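Local coordinates for ParB domain protein nuclease (Sulfolobus solfataricus, PDB 5K5D) that probably acts in archaeal DNA segregation as a pNOB8-like ParB protein, its ParB-like N-terminal domain being joined to a helical region, at residues B[195-198]-B[199-203]. The protein carries 4 engineered substitutions. Sequence-based numbering, arbitrary orientation.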
loop_
_atom_site.group_PDB
_atom_site.type_symbol
_atom_site.label_atom_id
_atom_site.label_comp_id
_atom_site.label_asym_id
_atom_site.label_seq_id
_atom_site.Cartn_x
_atom_site.Cartn_y
_atom_site.Cartn_z
HETATM N N MSE B 195 3.958 11.165 1.647
HETATM C CA MSE B 195 3.058 10.264 0.944
HETATM C C MSE B 195 1.628 10.776 1.010
HETATM O O MSE B 195 0.904 10.741 0.016
HETATM C CB MSE B 195 3.147 8.847 1.509
HETATM C CG MSE B 195 2.610 7.790 0.553
HETATM SE SE MSE B 195 0.930 6.973 1.114
HETATM C CE MSE B 195 1.644 5.716 2.412
ATOM N N ALA B 196 1.231 11.264 2.184
ATOM C CA ALA B 196 -0.126 11.757 2.389
ATOM C C ALA B 196 -0.429 12.960 1.501
ATOM O O ALA B 196 -1.493 13.034 0.882
ATOM C CB ALA B 196 -0.354 12.100 3.853
ATOM N N ILE B 197 0.513 13.898 1.435
ATOM C CA ILE B 197 0.355 15.080 0.592
ATOM C C ILE B 197 0.275 14.713 -0.888
ATOM O O ILE B 197 -0.546 15.252 -1.628
ATOM C CB ILE B 197 1.496 16.084 0.810
ATOM C CG1 ILE B 197 1.445 16.623 2.240
ATOM C CG2 ILE B 197 1.402 17.224 -0.196
ATOM C CD1 ILE B 197 2.500 17.657 2.543
ATOM N N LEU B 198 1.128 13.793 -1.321
ATOM C CA LEU B 198 1.105 13.356 -2.705
ATOM C C LEU B 198 -0.185 12.601 -2.994
ATOM O O LEU B 198 -0.796 12.782 -4.043
ATOM C CB LEU B 198 2.312 12.466 -3.024
ATOM C CG LEU B 198 3.709 13.066 -2.860
ATOM C CD1 LEU B 198 4.765 12.077 -3.320
ATOM C CD2 LEU B 198 3.836 14.378 -3.615
ATOM N N ARG B 199 -0.599 11.760 -2.054
ATOM C CA ARG B 199 -1.763 10.911 -2.264
ATOM C C ARG B 199 -3.019 11.739 -2.501
ATOM O O ARG B 199 -3.889 11.354 -3.288
ATOM C CB ARG B 199 -1.960 9.970 -1.076
ATOM C CG ARG B 199 -2.719 8.703 -1.417
ATOM C CD ARG B 199 -4.209 8.906 -1.296
ATOM N NE ARG B 199 -4.951 7.811 -1.909
ATOM C CZ ARG B 199 -5.518 7.876 -3.107
ATOM N NH1 ARG B 199 -5.434 8.992 -3.821
ATOM N NH2 ARG B 199 -6.176 6.828 -3.588
ATOM N N ILE B 200 -3.100 12.881 -1.826
ATOM C CA ILE B 200 -4.285 13.731 -1.891
ATOM C C ILE B 200 -4.180 14.818 -2.959
ATOM O O ILE B 200 -5.127 15.056 -3.713
ATOM C CB ILE B 200 -4.588 14.371 -0.520
ATOM C CG1 ILE B 200 -5.485 13.442 0.302
ATOM C CG2 ILE B 200 -5.243 15.734 -0.691
ATOM C CD1 ILE B 200 -4.897 12.057 0.524
ATOM N N ASN B 201 -3.024 15.467 -3.029
ATOM C CA ASN B 201 -2.839 16.565 -3.969
ATOM C C ASN B 201 -2.499 16.100 -5.381
ATOM O O ASN B 201 -2.952 16.692 -6.362
ATOM C CB ASN B 201 -1.776 17.543 -3.460
ATOM C CG ASN B 201 -2.233 18.316 -2.237
ATOM O OD1 ASN B 201 -2.824 19.385 -2.354
ATOM N ND2 ASN B 201 -1.965 17.773 -1.056
ATOM N N THR B 202 -1.723 15.026 -5.480
ATOM C CA THR B 202 -1.194 14.594 -6.769
ATOM C C THR B 202 -1.140 13.064 -6.918
ATOM O O THR B 202 -0.063 12.473 -6.990
ATOM C CB THR B 202 0.202 15.207 -7.002
ATOM O OG1 THR B 202 0.672 14.867 -8.311
ATOM C CG2 THR B 202 1.189 14.713 -5.949
ATOM N N PRO B 203 -2.317 12.423 -6.977
ATOM C CA PRO B 203 -2.453 10.964 -7.086
ATOM C C PRO B 203 -1.701 10.387 -8.287
ATOM O O PRO B 203 -1.063 9.337 -8.172
ATOM C CB PRO B 203 -3.961 10.770 -7.283
ATOM C CG PRO B 203 -4.582 11.984 -6.704
ATOM C CD PRO B 203 -3.624 13.100 -6.960
#
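Asn201 folds its amide back over the last turn of helix 189-201 and takes hold of the carbonyl of Ile197 twice. Its backbone N gives the ordinary helical bond to Ile197 O, 2.9 Å long. Its side-chain ND2 reaches the same Ile197 O, also at 2.9 Å, but from a different direction: it sits in the carbonyl plane on a lone pair, with an N-H...O angle of 159°, and the oxygen in turn lies in the plane of the amide. CG stands beside the backbone N of Asn201 (chi1 -69°), which swings the amide back toward the preceding turn. There ND2 also rests 3.5 Å from CG2 of Ile197, the two side chains crossing at a slant. Replacing this amide by an alanine's methyl is likely to leave Ile197 O with the backbone N-H as its one donor in this turn and to take away the ND2 contact on CG2 of Ile197.

One residue further along each segment, Leu198 and Thr202 run side by side and point the same way. CD2 of Leu198 meets CG2 of Thr202 at 3.5 Å, methyl against methyl, and Thr202 N bonds Leu198 O at 2.8 Å. With OG1 anti to the backbone N (chi1 -175°), that methyl is turned back to the helix, lying 3.4 Å from Leu198 O. Tyr225 of helix 218-230 touches Ile197, Leu198 and Asn201, while Arg199, its N bonded to Met195 O, sends its guanidinium away to a salt bridge with Asp121.

Thr202 is the first residue to leave helical geometry and is at the same time the N-cap of helix 203-210, with Pro203 as that helix's first residue. The arrangement is characteristic of a tight helix-to-helix junction, here where helix 189-201 hands over to helix 203-210 through the single residue Thr202, packed against helices 170-180 and 218-230.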